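Local structure of endo-alpha-mannosidase (4ACY) at residues W263-F277 with Y311-S323. The protein hydrolyses internal alpha-mannosidic linkages, probably in N-glycan-like mannans, as a family 99 glycoside hydrolase built on a TIM barrel. Sequence-based numbering, arbitrary orientation.
Sequences WKSMQQWAKAHNKLF and YKAAIESGASYIS
Two successive helix-and-strand units of the TIM barrel pack here, Trp263 and Lys264 at the start of helix 263-272 lying against the C-terminal part of helix 305-316, beside the strands that follow each helix. The helix segments run in nearly the same direction, inclined by 30° with axes 9.6 Å apart, and the indole edge of Trp263 rests on the small residues Ala313 and Ala314. Trp263 presents the benzo edge: CE3 lies 3.5 Å from Ala314 N, near the ring plane, and CZ3 is 3.7 Å from Ala314 CB. With CG anti to the carbonyl carbon (chi1 -71°), that edge is directed at the two alanines, while NE1 bonds to the backbone of Ala257. Lys264 extends alongside the other helix, CE 3.4 Å from Glu316 O. At Ser317, OG accepts from Ala319 N in an ST turn and also donates to Ala314 O, tying the helix to the loop; Gly318 continues it with positive phi. Gln267, bent at chi2 (62°), lays its CG 3.1 Å from Ser317 O and its amide beside Gly318 and Ala319. With an alanine here, a gap is likely to open over Ser317-Ala319, and the Phe277 ring edge would lose OE1, one of the groups beside it. Further along, Ala319 CB packs 4.0 Å from Phe277 CD2, and a water bridges the strands' entry, donating to Phe277 O and accepting from Ser320 N. Leu276 sets both methyls against Tyr321 CE1, CD2 at 4.0 Å; the Tyr321 hydroxyl bonds to Thr184, and its ring stacks on His41. Strands 276-281 and 322-324 are adjacent and parallel in the barrel: Leu276 bonds back to strand 244-246, Ile322 onward to strand 42-46, and helix 359-376 covers Ile315 and Ile322.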
loop_
_atom_site.group_PDB
_atom_site.type_symbol
_atom_site.label_atom_id
_atom_site.label_comp_id
_atom_site.label_asym_id
_atom_site.label_seq_id
_atom_site.Cartn_x
_atom_site.Cartn_y
_atom_site.Cartn_z
ATOM N N TRP A 263 6.074 -11.448 -13.945
ATOM C CA TRP A 263 6.524 -11.671 -12.571
ATOM C C TRP A 263 7.567 -12.784 -12.386
ATOM O O TRP A 263 8.526 -12.606 -11.637
ATOM C CB TRP A 263 5.336 -11.831 -11.626
ATOM C CG TRP A 263 4.590 -10.527 -11.414
ATOM C CD1 TRP A 263 4.976 -9.287 -11.821
ATOM C CD2 TRP A 263 3.363 -10.352 -10.697
ATOM N NE1 TRP A 263 4.053 -8.345 -11.423
ATOM C CE2 TRP A 263 3.056 -8.970 -10.721
ATOM C CE3 TRP A 263 2.495 -11.225 -10.035
ATOM C CZ2 TRP A 263 1.900 -8.437 -10.108
ATOM C CZ3 TRP A 263 1.334 -10.698 -9.432
ATOM C CH2 TRP A 263 1.065 -9.315 -9.464
ATOM N N LYS A 264 7.398 -13.919 -13.059
ATOM C CA LYS A 264 8.435 -14.967 -13.012
ATOM C C LYS A 264 9.814 -14.453 -13.455
ATOM O O LYS A 264 10.826 -14.683 -12.780
ATOM C CB LYS A 264 8.016 -16.199 -13.823
ATOM C CG LYS A 264 6.958 -17.026 -13.134
ATOM C CD LYS A 264 6.693 -18.330 -13.889
ATOM C CE LYS A 264 5.664 -19.174 -13.154
ATOM N NZ LYS A 264 5.461 -20.501 -13.801
ATOM N N SER A 265 9.843 -13.738 -14.573
ATOM C CA SER A 265 11.084 -13.151 -15.096
ATOM C C SER A 265 11.689 -12.103 -14.141
ATOM O O SER A 265 12.902 -12.031 -13.963
ATOM C CB SER A 265 10.832 -12.590 -16.501
ATOM O OG SER A 265 11.947 -11.863 -16.986
HETATM N N MSE A 266 10.844 -11.295 -13.512
HETATM C CA MSE A 266 11.336 -10.286 -12.582
HETATM C C MSE A 266 11.933 -10.928 -11.333
HETATM O O MSE A 266 12.970 -10.475 -10.824
HETATM C CB MSE A 266 10.234 -9.277 -12.251
HETATM C CG MSE A 266 9.940 -8.361 -13.428
HETATM SE SE MSE A 266 8.215 -7.464 -13.315
HETATM C CE MSE A 266 8.619 -6.311 -11.814
ATOM N N GLN A 267 11.291 -11.993 -10.860
ATOM C CA GLN A 267 11.817 -12.773 -9.734
ATOM C C GLN A 267 13.173 -13.372 -10.088
ATOM O O GLN A 267 14.087 -13.387 -9.264
ATOM C CB GLN A 267 10.844 -13.892 -9.338
ATOM C CG GLN A 267 11.406 -14.940 -8.334
ATOM C CD GLN A 267 11.800 -14.352 -6.972
ATOM O OE1 GLN A 267 11.527 -13.192 -6.663
ATOM N NE2 GLN A 267 12.462 -15.168 -6.153
ATOM N N GLN A 268 13.285 -13.874 -11.314
ATOM C CA GLN A 268 14.553 -14.423 -11.804
ATOM C C GLN A 268 15.652 -13.361 -11.781
ATOM O O GLN A 268 16.769 -13.647 -11.359
ATOM C CB GLN A 268 14.401 -15.005 -13.219
ATOM C CG GLN A 268 13.699 -16.361 -13.313
ATOM C CD GLN A 268 13.414 -16.782 -14.768
ATOM O OE1 GLN A 268 14.204 -16.498 -15.686
ATOM N NE2 GLN A 268 12.286 -17.462 -14.981
ATOM N N TRP A 269 15.327 -12.142 -12.220
ATOM C CA TRP A 269 16.262 -11.015 -12.181
ATOM C C TRP A 269 16.657 -10.687 -10.741
ATOM O O TRP A 269 17.836 -10.462 -10.442
ATOM C CB TRP A 269 15.655 -9.766 -12.847
ATOM C CG TRP A 269 16.656 -8.646 -13.006
ATOM C CD1 TRP A 269 17.449 -8.404 -14.097
ATOM C CD2 TRP A 269 16.990 -7.635 -12.042
ATOM N NE1 TRP A 269 18.243 -7.310 -13.876
ATOM C CE2 TRP A 269 17.992 -6.819 -12.623
ATOM C CE3 TRP A 269 16.551 -7.345 -10.743
ATOM C CZ2 TRP A 269 18.550 -5.723 -11.957
ATOM C CZ3 TRP A 269 17.109 -6.257 -10.080
ATOM C CH2 TRP A 269 18.097 -5.460 -10.687
ATOM N N ALA A 270 15.660 -10.657 -9.851
ATOM C CA ALA A 270 15.892 -10.344 -8.449
ATOM C C ALA A 270 16.894 -11.319 -7.835
ATOM O O ALA A 270 17.845 -10.901 -7.180
ATOM C CB ALA A 270 14.578 -10.367 -7.662
ATOM N N LYS A 271 16.644 -12.612 -8.031
ATOM C CA LYS A 271 17.504 -13.676 -7.508
ATOM C C LYS A 271 18.923 -13.510 -8.063
ATOM O O LYS A 271 19.905 -13.530 -7.310
ATOM C CB LYS A 271 16.903 -15.045 -7.863
ATOM C CG LYS A 271 17.568 -16.271 -7.236
ATOM C CD LYS A 271 16.837 -17.546 -7.689
ATOM C CE LYS A 271 17.716 -18.799 -7.582
ATOM N NZ LYS A 271 17.370 -19.604 -6.373
ATOM N N ALA A 272 19.025 -13.302 -9.374
ATOM C CA ALA A 272 20.329 -13.151 -10.019
ATOM C C ALA A 272 21.084 -11.896 -9.569
ATOM O O ALA A 272 22.311 -11.861 -9.630
ATOM C CB ALA A 272 20.185 -13.188 -11.553
ATOM N N HIS A 273 20.356 -10.876 -9.106
ATOM C CA HIS A 273 20.968 -9.605 -8.715
ATOM C C HIS A 273 20.942 -9.308 -7.214
ATOM O O HIS A 273 21.185 -8.167 -6.794
ATOM C CB HIS A 273 20.349 -8.463 -9.522
ATOM C CG HIS A 273 20.718 -8.505 -10.968
ATOM N ND1 HIS A 273 21.759 -7.766 -11.490
ATOM C CD2 HIS A 273 20.230 -9.246 -11.989
ATOM C CE1 HIS A 273 21.872 -8.026 -12.781
ATOM N NE2 HIS A 273 20.959 -8.921 -13.108
ATOM N N ASN A 274 20.680 -10.346 -6.421
ATOM C CA ASN A 274 20.597 -10.242 -4.955
ATOM C C ASN A 274 19.635 -9.144 -4.468
ATOM O O ASN A 274 19.956 -8.371 -3.549
ATOM C CB ASN A 274 21.995 -10.058 -4.332
ATOM C CG ASN A 274 22.049 -10.497 -2.873
ATOM O OD1 ASN A 274 21.348 -11.424 -2.460
ATOM N ND2 ASN A 274 22.888 -9.831 -2.087
ATOM N N LYS A 275 18.468 -9.071 -5.104
ATOM C CA LYS A 275 17.446 -8.077 -4.740
ATOM C C LYS A 275 16.152 -8.781 -4.337
ATOM O O LYS A 275 15.922 -9.929 -4.721
ATOM C CB LYS A 275 17.169 -7.113 -5.911
ATOM C CG LYS A 275 18.374 -6.291 -6.392
ATOM C CD LYS A 275 18.970 -5.409 -5.284
ATOM C CE LYS A 275 20.145 -4.594 -5.798
ATOM N NZ LYS A 275 20.917 -3.901 -4.716
ATOM N N LEU A 276 15.305 -8.089 -3.572
ATOM C CA LEU A 276 14.014 -8.624 -3.178
ATOM C C LEU A 276 12.933 -8.121 -4.105
ATOM O O LEU A 276 12.721 -6.913 -4.209
ATOM C CB LEU A 276 13.661 -8.202 -1.754
ATOM C CG LEU A 276 14.453 -8.811 -0.597
ATOM C CD1 LEU A 276 13.925 -8.193 0.682
ATOM C CD2 LEU A 276 14.280 -10.327 -0.561
ATOM N N PHE A 277 12.265 -9.049 -4.777
ATOM C CA PHE A 277 11.086 -8.731 -5.586
ATOM C C PHE A 277 9.838 -8.868 -4.725
ATOM O O PHE A 277 9.575 -9.940 -4.151
ATOM C CB PHE A 277 11.024 -9.682 -6.785
ATOM C CG PHE A 277 9.732 -9.642 -7.568
ATOM C CD1 PHE A 277 9.081 -8.433 -7.867
ATOM C CD2 PHE A 277 9.184 -10.832 -8.043
ATOM C CE1 PHE A 277 7.907 -8.438 -8.619
ATOM C CE2 PHE A 277 8.027 -10.844 -8.792
ATOM C CZ PHE A 277 7.386 -9.642 -9.089
ATOM N N TYR A 311 -3.288 -13.096 -7.365
ATOM C CA TYR A 311 -2.587 -13.637 -6.199
ATOM C C TYR A 311 -1.858 -14.928 -6.579
ATOM O O TYR A 311 -0.704 -15.123 -6.203
ATOM C CB TYR A 311 -3.554 -13.856 -5.031
ATOM C CG TYR A 311 -3.003 -13.492 -3.662
ATOM C CD1 TYR A 311 -1.793 -14.027 -3.205
ATOM C CD2 TYR A 311 -3.712 -12.638 -2.809
ATOM C CE1 TYR A 311 -1.296 -13.714 -1.931
ATOM C CE2 TYR A 311 -3.222 -12.311 -1.529
ATOM C CZ TYR A 311 -2.005 -12.853 -1.110
ATOM O OH TYR A 311 -1.480 -12.563 0.131
ATOM N N LYS A 312 -2.521 -15.782 -7.361
ATOM C CA LYS A 312 -1.891 -17.012 -7.841
ATOM C C LYS A 312 -0.623 -16.710 -8.637
ATOM O O LYS A 312 0.403 -17.362 -8.439
ATOM C CB LYS A 312 -2.872 -17.861 -8.665
ATOM C CG LYS A 312 -2.293 -19.208 -9.170
ATOM C CD LYS A 312 -1.789 -20.098 -8.021
ATOM C CE LYS A 312 -1.758 -21.575 -8.417
ATOM N NZ LYS A 312 -1.012 -22.375 -7.395
ATOM N N ALA A 313 -0.684 -15.712 -9.516
ATOM C CA ALA A 313 0.501 -15.279 -10.276
ATOM C C ALA A 313 1.646 -14.822 -9.355
ATOM O O ALA A 313 2.811 -15.129 -9.606
ATOM C CB ALA A 313 0.139 -14.176 -11.255
ATOM N N ALA A 314 1.309 -14.081 -8.303
ATOM C CA ALA A 314 2.316 -13.615 -7.343
ATOM C C ALA A 314 2.983 -14.792 -6.628
ATOM O O ALA A 314 4.202 -14.829 -6.499
ATOM C CB ALA A 314 1.722 -12.642 -6.347
ATOM N N ILE A 315 2.189 -15.769 -6.202
ATOM C CA ILE A 315 2.736 -16.949 -5.521
ATOM C C ILE A 315 3.608 -17.755 -6.484
ATOM O O ILE A 315 4.730 -18.139 -6.139
ATOM C CB ILE A 315 1.615 -17.821 -4.918
ATOM C CG1 ILE A 315 0.925 -17.077 -3.760
ATOM C CG2 ILE A 315 2.166 -19.179 -4.434
ATOM C CD1 ILE A 315 -0.388 -17.703 -3.349
ATOM N N GLU A 316 3.096 -17.979 -7.693
ATOM C CA GLU A 316 3.802 -18.773 -8.707
ATOM C C GLU A 316 5.100 -18.139 -9.208
ATOM O O GLU A 316 5.958 -18.833 -9.759
ATOM C CB GLU A 316 2.876 -19.091 -9.888
ATOM C CG GLU A 316 1.891 -20.204 -9.607
ATOM C CD GLU A 316 1.028 -20.560 -10.809
ATOM O OE1 GLU A 316 1.137 -19.894 -11.868
ATOM O OE2 GLU A 316 0.231 -21.520 -10.692
ATOM N N SER A 317 5.248 -16.829 -9.028
ATOM C CA SER A 317 6.476 -16.144 -9.434
ATOM C C SER A 317 7.681 -16.626 -8.634
ATOM O O SER A 317 8.818 -16.502 -9.092
ATOM C CB SER A 317 6.333 -14.631 -9.267
ATOM O OG SER A 317 6.400 -14.265 -7.896
ATOM N N GLY A 318 7.423 -17.147 -7.430
ATOM C CA GLY A 318 8.488 -17.555 -6.508
ATOM C C GLY A 318 8.973 -16.448 -5.570
ATOM O O GLY A 318 9.923 -16.647 -4.810
ATOM N N ALA A 319 8.324 -15.281 -5.617
ATOM C CA ALA A 319 8.651 -14.171 -4.714
ATOM C C ALA A 319 8.532 -14.621 -3.265
ATOM O O ALA A 319 7.697 -15.477 -2.942
ATOM C CB ALA A 319 7.735 -12.991 -4.965
ATOM N N SER A 320 9.377 -14.054 -2.413
ATOM C CA SER A 320 9.421 -14.387 -0.976
ATOM C C SER A 320 8.485 -13.518 -0.136
ATOM O O SER A 320 8.191 -13.845 1.022
ATOM C CB SER A 320 10.854 -14.247 -0.438
ATOM O OG SER A 320 11.731 -15.188 -1.045
ATOM N N TYR A 321 8.059 -12.391 -0.706
ATOM C CA TYR A 321 7.175 -11.446 -0.013
ATOM C C TYR A 321 6.109 -11.053 -0.993
ATOM O O TYR A 321 6.391 -10.929 -2.182
ATOM C CB TYR A 321 7.927 -10.160 0.368
ATOM C CG TYR A 321 9.011 -10.338 1.394
ATOM C CD1 TYR A 321 10.271 -10.802 1.022
ATOM C CD2 TYR A 321 8.784 -10.016 2.731
ATOM C CE1 TYR A 321 11.280 -10.964 1.958
ATOM C CE2 TYR A 321 9.788 -10.182 3.686
ATOM C CZ TYR A 321 11.026 -10.649 3.283
ATOM O OH TYR A 321 12.012 -10.816 4.217
ATOM N N ILE A 322 4.894 -10.857 -0.505
ATOM C CA ILE A 322 3.802 -10.372 -1.349
ATOM C C ILE A 322 3.182 -9.169 -0.681
ATOM O O ILE A 322 2.960 -9.169 0.532
ATOM C CB ILE A 322 2.766 -11.496 -1.652
ATOM C CG1 ILE A 322 3.413 -12.564 -2.546
ATOM C CG2 ILE A 322 1.480 -10.915 -2.328
ATOM C CD1 ILE A 322 2.504 -13.769 -2.824
ATOM N N SER A 323 2.918 -8.130 -1.472
ATOM C CA SER A 323 2.226 -6.967 -0.968
ATOM C C SER A 323 0.831 -6.896 -1.566
ATOM O O SER A 323 0.585 -7.358 -2.687
ATOM C CB SER A 323 3.022 -5.673 -1.221
ATOM O OG SER A 323 3.294 -5.481 -2.613
HETATM O O HOH W 1 11.031 -11.829 -2.741
#